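Local coordinates for protein eukaryotic peptide chain release factor GTP-binding subunit (Schizosaccharomyces pombe, PDB 1R5B) that forms the GTP-binding subunit of a eukaryotic peptide chain release factor, joining an elongation factor Tu-like P-loop domain to beta-sheet domains, at residues D37-E42 with E437-Y442; G61-L66 with A114-E119; N189-D192 with Q197-E200; K209-L214 with Y220-D225; L285-E290 with G341-V346. All blocks are in the same frame, centred on the assembly; numbering follows the deposited sequence.

Contact 1 (D37-E42 with E437-Y442); sequences DMYGKE and ERFEDY
Y39 and G40, in the connector that leads from helix 35-38 into strand 42-50 of the P-loop domain, meet F439 in a loop of the C-terminal beta domain, so the contact is a junction between domains. F439 has CG anti to the backbone N (chi1 -179°), which sends the ring out of its turn toward the connector. The ring end does the touching: F439 CZ lies 3.6 Å from Y39 CB, and F439 CE1 is 3.9 Å from Y39 CD2. F439 CE2 comes within 3.7 Å of G40 N, and G40 O sits at the ring edge, in its plane. The two aromatic rings are neither stacked nor edge-to-face; their centroids are 5.8 Å apart with planes inclined at 40°. A flat, apolar phenyl ring suits a place beside both a tyrosine CB and a bare glycine backbone. M38 CG lies over one face of the Y39 ring, 3.6 Å above its plane. The turn bearing F439 is held from within: R438 O accepts from both D441 N and Y442 N, while R438 NE bonds D441 OD2 at 3.2 Å, meeting that oxygen from above the carboxylate plane. E440 OE1 adds a salt bridge to R438 NH1 by charge alone, lying well out of the guanidinium plane. Around this junction, Y39 packs on V459 and F439 on K461, both of strand 457-466, whose V462 pairs by backbone with F439, while R447 makes a cation-pi contact with the Y39 ring.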
# COMPACT_ATOMS: atom_id res chain seq x y z
N ASP A 37 0.54 16.56 -2.72
CA ASP A 37 0.82 17.60 -1.71
C ASP A 37 -0.23 17.59 -0.60
O ASP A 37 0.10 17.80 0.57
CB ASP A 37 0.92 19.01 -2.33
CG ASP A 37 1.59 20.03 -1.41
OD1 ASP A 37 1.66 21.21 -1.80
OD2 ASP A 37 2.07 19.75 -0.29
N MET A 38 -1.50 17.37 -0.96
CA MET A 38 -2.52 17.01 0.03
C MET A 38 -2.36 15.50 0.35
O MET A 38 -1.85 15.14 1.41
CB MET A 38 -3.94 17.33 -0.51
CG MET A 38 -5.12 16.66 0.24
SD MET A 38 -5.65 17.53 1.74
CE MET A 38 -6.30 19.03 1.07
N TYR A 39 -2.77 14.64 -0.57
CA TYR A 39 -2.64 13.20 -0.40
C TYR A 39 -1.20 12.76 -0.75
O TYR A 39 -0.88 12.51 -1.92
CB TYR A 39 -3.68 12.47 -1.26
CG TYR A 39 -5.11 13.01 -1.19
CD1 TYR A 39 -5.78 13.43 -2.35
CD2 TYR A 39 -5.81 13.08 0.02
CE1 TYR A 39 -7.10 13.92 -2.31
CE2 TYR A 39 -7.13 13.58 0.06
CZ TYR A 39 -7.77 13.98 -1.11
OH TYR A 39 -9.06 14.44 -1.09
N GLY A 40 -0.33 12.69 0.26
CA GLY A 40 1.06 12.32 0.06
C GLY A 40 1.25 10.84 -0.26
O GLY A 40 0.34 10.03 0.01
N LYS A 41 2.41 10.51 -0.83
CA LYS A 41 2.79 9.12 -1.12
C LYS A 41 2.79 8.19 0.10
O LYS A 41 3.15 8.60 1.20
CB LYS A 41 4.18 9.08 -1.76
CG LYS A 41 4.23 9.66 -3.16
CD LYS A 41 5.66 9.89 -3.63
CE LYS A 41 5.71 10.76 -4.88
NZ LYS A 41 6.22 10.03 -6.05
N GLU A 42 2.40 6.94 -0.11
CA GLU A 42 2.31 5.95 0.97
C GLU A 42 3.70 5.53 1.46
O GLU A 42 4.53 5.13 0.66
CB GLU A 42 1.53 4.72 0.48
CG GLU A 42 1.43 3.56 1.48
CD GLU A 42 0.82 2.30 0.88
OE1 GLU A 42 0.64 2.22 -0.35
OE2 GLU A 42 0.52 1.36 1.66
N GLU A 437 -10.02 6.50 9.75
CA GLU A 437 -8.73 6.54 10.39
C GLU A 437 -7.95 7.74 9.84
O GLU A 437 -8.29 8.28 8.79
CB GLU A 437 -7.93 5.27 10.08
CG GLU A 437 -8.60 3.97 10.47
CD GLU A 437 -8.46 3.61 11.93
OE1 GLU A 437 -7.45 3.94 12.57
OE2 GLU A 437 -9.38 2.95 12.44
N ARG A 438 -6.89 8.12 10.54
CA ARG A 438 -5.93 9.09 10.02
C ARG A 438 -5.47 8.66 8.62
O ARG A 438 -5.21 7.47 8.40
CB ARG A 438 -4.72 9.18 10.94
CG ARG A 438 -5.04 9.66 12.36
CD ARG A 438 -3.85 10.21 13.10
NE ARG A 438 -2.82 9.20 13.31
CZ ARG A 438 -1.54 9.45 13.53
NH1 ARG A 438 -1.08 10.70 13.59
NH2 ARG A 438 -0.69 8.44 13.70
N PHE A 439 -5.38 9.60 7.68
CA PHE A 439 -4.84 9.33 6.34
C PHE A 439 -3.46 8.68 6.45
O PHE A 439 -3.12 7.78 5.68
CB PHE A 439 -4.73 10.65 5.56
CG PHE A 439 -4.20 10.48 4.14
CD1 PHE A 439 -5.05 10.05 3.12
CD2 PHE A 439 -2.87 10.75 3.85
CE1 PHE A 439 -4.57 9.89 1.82
CE2 PHE A 439 -2.39 10.60 2.54
CZ PHE A 439 -3.24 10.17 1.52
N GLU A 440 -2.68 9.17 7.42
CA GLU A 440 -1.35 8.71 7.76
C GLU A 440 -1.30 7.20 8.08
O GLU A 440 -0.30 6.53 7.81
CB GLU A 440 -0.87 9.51 8.99
CG GLU A 440 0.46 9.09 9.60
CD GLU A 440 0.94 10.01 10.73
OE1 GLU A 440 0.18 10.92 11.16
OE2 GLU A 440 2.09 9.82 11.19
N ASP A 441 -2.38 6.69 8.66
CA ASP A 441 -2.44 5.28 9.09
C ASP A 441 -3.01 4.35 8.00
O ASP A 441 -2.40 3.32 7.68
CB ASP A 441 -3.26 5.15 10.38
CG ASP A 441 -2.58 5.81 11.58
OD1 ASP A 441 -1.38 6.15 11.47
OD2 ASP A 441 -3.16 6.05 12.67
N TYR A 442 -4.15 4.73 7.45
CA TYR A 442 -4.82 4.02 6.37
C TYR A 442 -5.41 5.05 5.39
O TYR A 442 -6.49 5.60 5.62
CB TYR A 442 -5.92 3.09 6.92
CG TYR A 442 -5.48 2.19 8.05
CD1 TYR A 442 -5.60 2.58 9.37
CD2 TYR A 442 -4.95 0.93 7.80
CE1 TYR A 442 -5.19 1.76 10.41
CE2 TYR A 442 -4.53 0.11 8.82
CZ TYR A 442 -4.66 0.52 10.12
OH TYR A 442 -4.23 -0.29 11.13

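Contact 2 (G61-L66 with A114-E119); sequences GNILFL and AYFETE
L64 and F116 bring their CA atoms to 5.9 Å where helix 61-66 lies on strand 115-117; the short axes approach to 8.2 Å and cross at 49°. This is helix-on-sheet packing of the P-loop NTPase fold: the segment is the end of helix 56-66, which probably follows the P-loop, and the strand is the outermost of the mixed sheet on this side. F116 points at the helix, whereas Y115 and E117 point away, the alternation expected of a strand with one side covered. I63 meets the F116 ring. With CG2 anti to the backbone N, I63 sends this branch methyl over one face of the ring in a CH-pi contact, 3.4 Å from the centroid and 16° off the normal. A beta-branched residue suits this place because the methyl is fixed close to the helix backbone. F116 takes the crowded position between its N and carbonyl carbon (chi1 65°), and its ring is also stacked on F123 of the adjacent strand 121-125. L257 of helix 256-262 touches both I63 and F116, so the pair is part of a larger apolar layer. L64 turns its branched end to the strand backbone beside the ring: CD2 is 3.9 Å from F116 CB and presses still closer to the backbone, 3.2 Å from Y115 O.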
# COMPACT_ATOMS: atom_id res chain seq x y z
N GLY A 61 21.83 1.44 -4.14
CA GLY A 61 22.47 2.65 -4.62
C GLY A 61 21.95 3.06 -5.98
O GLY A 61 21.72 4.24 -6.24
N ASN A 62 21.77 2.07 -6.85
CA ASN A 62 21.31 2.33 -8.21
C ASN A 62 19.83 2.76 -8.23
O ASN A 62 19.40 3.53 -9.10
CB ASN A 62 21.57 1.09 -9.06
CG ASN A 62 21.32 1.32 -10.54
OD1 ASN A 62 22.10 1.98 -11.25
ND2 ASN A 62 20.21 0.75 -11.03
N ILE A 63 19.07 2.27 -7.26
CA ILE A 63 17.68 2.70 -7.11
C ILE A 63 17.69 4.15 -6.68
O ILE A 63 16.99 4.95 -7.26
CB ILE A 63 16.91 1.81 -6.12
CG1 ILE A 63 16.57 0.48 -6.77
CG2 ILE A 63 15.62 2.48 -5.67
CD1 ILE A 63 16.04 -0.55 -5.82
N LEU A 64 18.53 4.50 -5.71
CA LEU A 64 18.59 5.88 -5.25
C LEU A 64 18.96 6.81 -6.37
O LEU A 64 18.47 7.93 -6.43
CB LEU A 64 19.59 6.02 -4.09
CG LEU A 64 19.12 5.36 -2.79
CD1 LEU A 64 20.25 5.28 -1.77
CD2 LEU A 64 17.92 6.09 -2.21
N PHE A 65 19.81 6.33 -7.28
CA PHE A 65 20.31 7.16 -8.37
C PHE A 65 19.26 7.36 -9.44
O PHE A 65 19.00 8.49 -9.85
CB PHE A 65 21.57 6.55 -8.98
CG PHE A 65 22.02 7.23 -10.25
CD1 PHE A 65 22.22 8.61 -10.29
CD2 PHE A 65 22.25 6.49 -11.41
CE1 PHE A 65 22.63 9.24 -11.46
CE2 PHE A 65 22.68 7.12 -12.59
CZ PHE A 65 22.85 8.50 -12.61
N LEU A 66 18.66 6.27 -9.91
CA LEU A 66 17.68 6.33 -11.00
C LEU A 66 16.41 7.06 -10.59
O LEU A 66 15.69 7.60 -11.42
CB LEU A 66 17.32 4.94 -11.46
CG LEU A 66 18.48 4.28 -12.19
CD1 LEU A 66 18.24 2.81 -12.21
CD2 LEU A 66 18.64 4.81 -13.60
N ALA A 114 17.89 6.59 4.74
CA ALA A 114 17.77 6.60 3.28
C ALA A 114 16.40 6.12 2.84
O ALA A 114 15.86 5.19 3.43
CB ALA A 114 18.86 5.75 2.63
N TYR A 115 15.84 6.77 1.83
CA TYR A 115 14.59 6.34 1.22
C TYR A 115 14.58 6.65 -0.28
O TYR A 115 15.39 7.43 -0.77
CB TYR A 115 13.41 7.03 1.91
CG TYR A 115 13.30 8.52 1.65
CD1 TYR A 115 12.67 9.00 0.50
CD2 TYR A 115 13.83 9.46 2.54
CE1 TYR A 115 12.56 10.37 0.25
CE2 TYR A 115 13.73 10.84 2.30
CZ TYR A 115 13.10 11.28 1.15
OH TYR A 115 12.99 12.64 0.88
N PHE A 116 13.65 6.05 -1.01
CA PHE A 116 13.45 6.35 -2.42
C PHE A 116 11.97 6.32 -2.79
O PHE A 116 11.16 5.78 -2.05
CB PHE A 116 14.23 5.38 -3.29
CG PHE A 116 13.77 3.96 -3.19
CD1 PHE A 116 12.85 3.45 -4.10
CD2 PHE A 116 14.26 3.12 -2.21
CE1 PHE A 116 12.43 2.14 -4.04
CE2 PHE A 116 13.84 1.80 -2.13
CZ PHE A 116 12.92 1.31 -3.05
N GLU A 117 11.62 6.88 -3.94
CA GLU A 117 10.21 7.01 -4.32
C GLU A 117 9.90 6.44 -5.68
O GLU A 117 10.72 6.46 -6.59
CB GLU A 117 9.76 8.47 -4.29
CG GLU A 117 9.99 9.18 -2.97
CD GLU A 117 9.16 10.44 -2.84
OE1 GLU A 117 8.63 10.91 -3.87
OE2 GLU A 117 9.04 10.97 -1.72
N THR A 118 8.68 5.93 -5.78
CA THR A 118 8.01 5.60 -7.02
C THR A 118 6.80 6.53 -7.10
O THR A 118 6.65 7.40 -6.24
CB THR A 118 7.56 4.14 -6.98
OG1 THR A 118 6.71 3.91 -5.84
CG2 THR A 118 8.77 3.22 -6.79
N GLU A 119 5.93 6.32 -8.09
CA GLU A 119 4.82 7.25 -8.33
C GLU A 119 3.91 7.34 -7.11
O GLU A 119 3.53 8.43 -6.70
CB GLU A 119 4.02 6.83 -9.57
CG GLU A 119 3.02 7.87 -10.08
CD GLU A 119 2.02 7.32 -11.10
OE1 GLU A 119 1.12 8.08 -11.53
OE2 GLU A 119 2.14 6.14 -11.48

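Contact 3 (N189-D192 with Q197-E200)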
# COMPACT_ATOMS: atom_id res chain seq x y z
N ASN A 189 20.00 -10.98 -10.01
CA ASN A 189 20.86 -9.87 -10.42
C ASN A 189 21.98 -10.32 -11.36
O ASN A 189 22.18 -11.51 -11.56
CB ASN A 189 21.45 -9.23 -9.15
CG ASN A 189 22.10 -7.87 -9.41
OD1 ASN A 189 23.04 -7.48 -8.70
ND2 ASN A 189 21.61 -7.15 -10.39
N LYS A 190 22.69 -9.35 -11.95
CA LYS A 190 23.83 -9.60 -12.84
C LYS A 190 23.46 -10.32 -14.13
O LYS A 190 24.26 -11.07 -14.68
CB LYS A 190 24.95 -10.36 -12.11
CG LYS A 190 25.29 -9.82 -10.73
CD LYS A 190 26.62 -10.38 -10.26
CE LYS A 190 27.19 -9.64 -9.06
NZ LYS A 190 28.10 -10.54 -8.28
N MET A 191 22.26 -10.05 -14.65
CA MET A 191 21.81 -10.68 -15.89
C MET A 191 22.64 -10.23 -17.11
O MET A 191 22.68 -10.94 -18.12
CB MET A 191 20.32 -10.39 -16.12
CG MET A 191 19.37 -11.02 -15.09
SD MET A 191 19.35 -12.83 -15.03
CE MET A 191 18.95 -13.25 -16.61
N ASP A 192 23.31 -9.08 -17.00
CA ASP A 192 24.11 -8.49 -18.07
C ASP A 192 25.50 -9.12 -18.24
O ASP A 192 26.12 -8.99 -19.30
CB ASP A 192 24.28 -6.99 -17.78
CG ASP A 192 25.28 -6.71 -16.65
OD1 ASP A 192 24.97 -6.98 -15.47
OD2 ASP A 192 26.42 -6.22 -16.85
N GLN A 197 23.83 -13.89 -20.37
CA GLN A 197 23.63 -12.80 -21.33
C GLN A 197 22.15 -12.60 -21.57
O GLN A 197 21.66 -12.67 -22.70
CB GLN A 197 24.43 -13.04 -22.59
CG GLN A 197 25.92 -12.90 -22.31
CD GLN A 197 26.77 -12.96 -23.56
OE1 GLN A 197 27.52 -13.91 -23.74
NE2 GLN A 197 26.66 -11.95 -24.42
N TRP A 198 21.45 -12.33 -20.47
CA TRP A 198 20.00 -12.33 -20.41
C TRP A 198 19.46 -13.65 -20.96
O TRP A 198 18.42 -13.70 -21.60
CB TRP A 198 19.42 -11.11 -21.15
CG TRP A 198 19.68 -9.82 -20.42
CD1 TRP A 198 20.73 -8.96 -20.60
CD2 TRP A 198 18.88 -9.26 -19.37
NE1 TRP A 198 20.63 -7.90 -19.74
CE2 TRP A 198 19.50 -8.05 -18.97
CE3 TRP A 198 17.70 -9.64 -18.73
CZ2 TRP A 198 18.98 -7.24 -17.97
CZ3 TRP A 198 17.19 -8.84 -17.72
CH2 TRP A 198 17.83 -7.65 -17.35
N SER A 199 20.19 -14.73 -20.69
CA SER A 199 19.76 -16.04 -21.13
C SER A 199 18.52 -16.44 -20.35
O SER A 199 18.54 -16.47 -19.12
CB SER A 199 20.86 -17.07 -20.88
OG SER A 199 20.33 -18.39 -20.94
N GLU A 200 17.44 -16.74 -21.06
CA GLU A 200 16.26 -17.34 -20.44
C GLU A 200 16.58 -18.71 -19.81
O GLU A 200 15.96 -19.07 -18.82
CB GLU A 200 15.11 -17.48 -21.44
CG GLU A 200 13.75 -17.59 -20.76
CD GLU A 200 12.60 -17.89 -21.72
OE1 GLU A 200 12.85 -18.16 -22.92
OE2 GLU A 200 11.45 -17.86 -21.24
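M191 and W198 hold together two ends of one loop, and the first link is between their backbones: W198 N donates to M191 O at 3.0 Å with an N-H...O angle of 156°. Residues 189-192 read NKMD and match the NKxD signature of the GTPase family. M191 then crosses the indole at about a right angle. Its CB stands over the centre of the six-membered ring, 3.5 Å from the centroid and 4° off the normal, a CH-pi contact almost along the ring normal that a broad indole is well made to receive. The chain does not run on across the ring. Bends at chi2 and chi3 fold it back so that CE ends 4.0 Å from W198 CA, and the unbranched, flexible thioether can make this double bend. D192 comes in by its CA, 3.9 Å from W198 NE1, while its carboxylate turns to S232, to which OD1 is hydrogen-bonded. Further out, W198 O accepts from W250 NE1, and a weak bond ties W198 NE1 to Q237. S199 is the N-cap of the next helix, its OG receiving R202 N, as suits a short hydroxyl. The loop thus bridges the end of strand 184-189 and the start of helix 200-218, with M191 and W198 both resting on P230 of the neighbouring strand 226-230.

Contact 4 (K209-L214 with Y220-D225)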
# COMPACT_ATOMS: atom_id res chain seq x y z
N LYS A 209 15.72 -23.59 -9.28
CA LYS A 209 16.55 -24.02 -8.17
C LYS A 209 16.18 -23.27 -6.91
O LYS A 209 16.08 -23.87 -5.84
CB LYS A 209 18.03 -23.79 -8.52
CG LYS A 209 19.02 -24.16 -7.41
CD LYS A 209 19.06 -25.66 -7.16
CE LYS A 209 19.35 -26.00 -5.70
NZ LYS A 209 20.80 -25.93 -5.38
N LEU A 210 15.96 -21.96 -7.02
CA LEU A 210 15.62 -21.16 -5.85
C LEU A 210 14.25 -21.60 -5.30
O LEU A 210 14.05 -21.69 -4.09
CB LEU A 210 15.61 -19.66 -6.18
CG LEU A 210 16.95 -18.96 -6.01
CD1 LEU A 210 16.99 -17.73 -6.88
CD2 LEU A 210 17.18 -18.58 -4.57
N SER A 211 13.34 -21.91 -6.21
CA SER A 211 12.00 -22.33 -5.86
C SER A 211 12.01 -23.63 -5.04
O SER A 211 11.36 -23.73 -4.01
CB SER A 211 11.19 -22.51 -7.14
OG SER A 211 9.87 -22.87 -6.82
N MET A 212 12.78 -24.61 -5.48
CA MET A 212 12.93 -25.84 -4.71
C MET A 212 13.61 -25.59 -3.36
O MET A 212 13.16 -26.07 -2.33
CB MET A 212 13.69 -26.88 -5.52
CG MET A 212 12.94 -27.36 -6.77
SD MET A 212 11.28 -28.02 -6.42
CE MET A 212 11.66 -29.70 -6.30
N PHE A 213 14.66 -24.77 -3.36
CA PHE A 213 15.49 -24.59 -2.18
C PHE A 213 14.77 -23.78 -1.10
O PHE A 213 14.85 -24.11 0.07
CB PHE A 213 16.82 -23.94 -2.59
CG PHE A 213 17.77 -23.65 -1.46
CD1 PHE A 213 18.71 -24.58 -1.08
CD2 PHE A 213 17.75 -22.42 -0.81
CE1 PHE A 213 19.60 -24.32 -0.05
CE2 PHE A 213 18.63 -22.15 0.22
CZ PHE A 213 19.56 -23.10 0.60
N LEU A 214 14.07 -22.72 -1.51
CA LEU A 214 13.41 -21.81 -0.58
C LEU A 214 12.25 -22.50 0.13
O LEU A 214 12.01 -22.27 1.32
CB LEU A 214 12.90 -20.57 -1.30
CG LEU A 214 13.99 -19.58 -1.71
CD1 LEU A 214 13.38 -18.49 -2.60
CD2 LEU A 214 14.68 -18.95 -0.50
N TYR A 220 8.69 -21.43 1.77
CA TYR A 220 8.08 -20.59 0.73
C TYR A 220 7.52 -21.44 -0.41
O TYR A 220 8.25 -22.19 -1.04
CB TYR A 220 9.08 -19.59 0.15
CG TYR A 220 9.52 -18.54 1.13
CD1 TYR A 220 10.76 -18.60 1.74
CD2 TYR A 220 8.68 -17.48 1.46
CE1 TYR A 220 11.16 -17.63 2.66
CE2 TYR A 220 9.07 -16.49 2.37
CZ TYR A 220 10.31 -16.57 2.97
OH TYR A 220 10.70 -15.61 3.87
N ASN A 221 6.21 -21.33 -0.63
CA ASN A 221 5.54 -21.92 -1.80
C ASN A 221 5.65 -20.90 -2.94
O ASN A 221 5.13 -19.79 -2.83
CB ASN A 221 4.07 -22.22 -1.47
CG ASN A 221 3.24 -22.63 -2.69
OD1 ASN A 221 2.59 -23.67 -2.68
ND2 ASN A 221 3.24 -21.80 -3.73
N SER A 222 6.32 -21.27 -4.02
CA SER A 222 6.76 -20.26 -5.00
C SER A 222 5.61 -19.73 -5.87
O SER A 222 5.63 -18.56 -6.28
CB SER A 222 7.92 -20.77 -5.89
OG SER A 222 9.16 -20.28 -5.44
N LYS A 223 4.62 -20.57 -6.12
CA LYS A 223 3.47 -20.19 -6.93
C LYS A 223 2.68 -19.02 -6.32
O LYS A 223 2.21 -18.16 -7.06
CB LYS A 223 2.54 -21.39 -7.15
CG LYS A 223 1.46 -21.17 -8.24
CD LYS A 223 1.78 -21.93 -9.55
CE LYS A 223 0.58 -21.96 -10.51
NZ LYS A 223 0.62 -23.16 -11.41
N THR A 224 2.59 -18.96 -4.99
CA THR A 224 1.83 -17.91 -4.28
C THR A 224 2.65 -16.91 -3.45
O THR A 224 2.18 -15.81 -3.18
CB THR A 224 0.82 -18.56 -3.35
OG1 THR A 224 1.50 -19.41 -2.42
CG2 THR A 224 -0.10 -19.52 -4.13
N ASP A 225 3.86 -17.29 -3.02
CA ASP A 225 4.59 -16.55 -1.99
C ASP A 225 5.85 -15.85 -2.50
O ASP A 225 6.48 -15.15 -1.74
CB ASP A 225 5.05 -17.50 -0.88
CG ASP A 225 3.92 -17.97 0.00
OD1 ASP A 225 2.74 -18.00 -0.45
OD2 ASP A 225 4.15 -18.33 1.19
O HOH W 1 9.71 -21.77 -3.08
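Y220 and L214 face each other where the chain turns back after helix 200-218. From its base outward, Y220 first sets CB 4.2 Å from L214 CB, an apolar touch. The torsion that places CG beside its own backbone N (chi1 -67°) then brings the ring past the helix, with CD1 3.9 Å from L214 O; that oxygen sits at the ring edge, near its plane. The same carbonyl receives Y220 N in a long, weak bond of 3.5 Å. Farther along, R177 makes a cation-pi contact with the ring, and at the tip OH is hydrogen-bonded to I181 O. Tyrosine suits the place because its apolar body packs among L214, A176 and L184 while its hydroxyl finds a backbone acceptor. The other half of the contact is small and polar. S211 OG lies 3.0 Å from S222 OG, an approach that two short hydroxyl side chains permit. One water bridges the two segments: it donates to S211 O at 2.7 Å, accepts from S222 OG at 2.8 Å, and donates to Y220 O at a rather short 2.5 Å, a length that is doubtful. It thus meets a helix carbonyl and a loop carbonyl and ties S222 to both. S222 OG has a further hydrogen-bond partner in Y228 OH. These residues lie among helix 169-178 and strands 184-189 and 226-230 of the P-loop domain: L214 packs on A173 and Y220 on A176 of that helix, Y220 also touches L184, and Y228 of the edge strand lies against both S211 and L214.

Contact 5 (L285-E290 with G341-V346)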
# COMPACT_ATOMS: atom_id res chain seq x y z
N LEU A 285 -27.38 -15.74 -2.48
CA LEU A 285 -28.02 -16.87 -1.80
C LEU A 285 -27.63 -16.70 -0.35
O LEU A 285 -26.82 -17.46 0.19
CB LEU A 285 -27.55 -18.21 -2.38
CG LEU A 285 -28.32 -19.47 -1.96
CD1 LEU A 285 -29.62 -19.64 -2.76
CD2 LEU A 285 -27.44 -20.71 -2.11
N GLY A 286 -28.23 -15.69 0.26
CA GLY A 286 -27.70 -15.07 1.46
C GLY A 286 -27.20 -13.68 1.10
O GLY A 286 -27.14 -13.32 -0.08
N THR A 287 -26.86 -12.89 2.11
CA THR A 287 -26.45 -11.50 1.90
C THR A 287 -24.99 -11.43 1.42
O THR A 287 -24.16 -12.21 1.85
CB THR A 287 -26.65 -10.68 3.20
OG1 THR A 287 -28.05 -10.56 3.47
CG2 THR A 287 -26.19 -9.24 3.03
N ILE A 288 -24.71 -10.48 0.53
CA ILE A 288 -23.38 -10.31 -0.04
C ILE A 288 -22.89 -8.89 0.22
O ILE A 288 -23.62 -7.93 -0.02
CB ILE A 288 -23.39 -10.58 -1.56
CG1 ILE A 288 -23.91 -11.99 -1.88
CG2 ILE A 288 -21.99 -10.38 -2.15
CD1 ILE A 288 -23.10 -13.12 -1.24
N LEU A 289 -21.65 -8.76 0.69
CA LEU A 289 -21.04 -7.46 0.92
C LEU A 289 -19.77 -7.36 0.10
O LEU A 289 -18.82 -8.12 0.33
CB LEU A 289 -20.75 -7.27 2.41
CG LEU A 289 -21.95 -7.40 3.34
CD1 LEU A 289 -21.51 -7.26 4.78
CD2 LEU A 289 -23.01 -6.36 3.01
N GLU A 290 -19.75 -6.43 -0.86
CA GLU A 290 -18.62 -6.24 -1.75
C GLU A 290 -17.81 -5.03 -1.31
O GLU A 290 -18.37 -4.06 -0.80
CB GLU A 290 -19.08 -6.09 -3.21
CG GLU A 290 -18.85 -4.73 -3.88
CD GLU A 290 -17.60 -4.69 -4.77
OE1 GLU A 290 -17.78 -4.72 -6.03
OE2 GLU A 290 -16.46 -4.62 -4.24
N GLY A 341 -26.03 -14.03 9.66
CA GLY A 341 -26.46 -13.37 10.90
C GLY A 341 -27.42 -12.21 10.65
O GLY A 341 -28.01 -12.07 9.55
N ASP A 342 -27.56 -11.36 11.69
CA ASP A 342 -28.44 -10.19 11.64
C ASP A 342 -27.83 -8.99 10.88
O ASP A 342 -27.15 -8.15 11.48
CB ASP A 342 -28.81 -9.76 13.05
CG ASP A 342 -30.06 -8.92 13.09
OD1 ASP A 342 -30.71 -8.91 14.15
OD2 ASP A 342 -30.47 -8.26 12.11
N ASP A 343 -28.12 -8.90 9.58
CA ASP A 343 -27.53 -7.86 8.74
C ASP A 343 -28.53 -6.81 8.28
O ASP A 343 -28.31 -6.10 7.30
CB ASP A 343 -26.80 -8.49 7.53
CG ASP A 343 -27.70 -9.36 6.68
OD1 ASP A 343 -28.84 -8.94 6.35
OD2 ASP A 343 -27.34 -10.49 6.28
N SER A 344 -29.64 -6.69 9.01
CA SER A 344 -30.74 -5.82 8.59
C SER A 344 -30.40 -4.32 8.66
O SER A 344 -31.06 -3.52 8.00
CB SER A 344 -32.02 -6.13 9.38
OG SER A 344 -31.83 -5.92 10.77
N ASP A 345 -29.39 -3.95 9.45
CA ASP A 345 -28.96 -2.54 9.56
C ASP A 345 -27.69 -2.23 8.76
O ASP A 345 -27.30 -1.06 8.66
CB ASP A 345 -28.73 -2.15 11.01
CG ASP A 345 -30.00 -2.05 11.80
OD1 ASP A 345 -31.03 -1.60 11.25
OD2 ASP A 345 -30.07 -2.41 12.99
N VAL A 346 -27.06 -3.25 8.20
CA VAL A 346 -25.85 -3.08 7.41
C VAL A 346 -26.14 -2.30 6.14
O VAL A 346 -26.99 -2.70 5.35
CB VAL A 346 -25.26 -4.44 7.00
CG1 VAL A 346 -24.00 -4.24 6.15
CG2 VAL A 346 -24.94 -5.28 8.23
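T287 and D343 form the tight, polar part of this contact, between the start of strand 287-292 and the loop after strand 334-340 in the antiparallel beta domain that follows the P-loop domain. T287 OG1 donates to D343 OD2 at 2.9 Å, meeting the oxygen from above the carboxylate plane, 44° out of it. The same oxygen is 3.2 Å from T287 CB, so the carboxylate presses on the threonine's branch point. D343 reaches it with CG between its own N and carbonyl carbon (chi1 57°), its side chain coming from the opposite direction to that of T287. Next to this, the apolar part is looser: L289 and V346 meet tip to tip, L289 CD2 to V346 CG1 at 3.9 Å, with both side chains also touching I278 of strand 275-283. Two branched aliphatics suit this buried end, where methyl groups meet. The outer side is different again. D343 to V346 is a type I turn, closed by V346 N to D343 O at 3.2 Å, and its middle residues S344 and D345 are exposed. There S344 OG donates to D342 OD2 at 3.0 Å, nearly along the C-O axis, a polar brace at the solvent face. K281 NZ bonds V346 O and, weakly, D343 O, so it grips both ends of the turn. The T287 hydroxyl both gives a hydrogen to D343 and receives one from K283 NZ; the nearby lysine may favour the ionised carboxylate.

Overall arrangement
Contacts 2, 3 and 4 belong to the P-loop domain, contact 5 to the beta domain after it, and contact 1 joins the P-loop domain to the C-terminal beta domain. Contacts 1 and 2 touch directly: K41 NZ lies 2.7 Å from T118 O and is probably hydrogen-bonded to it, tying the connector to the end of the edge strand. Contact 3, with the NKxD signature, is about 22 Å from contact 2, which includes the end of the helix that probably follows the P-loop, and about 20 Å from contact 4, centre to centre; helix 200-218 runs from contact 3 to contact 4. Contact 5 is remote, its centre about 52 Å from that of contact 3 and 31 Å from that of contact 1.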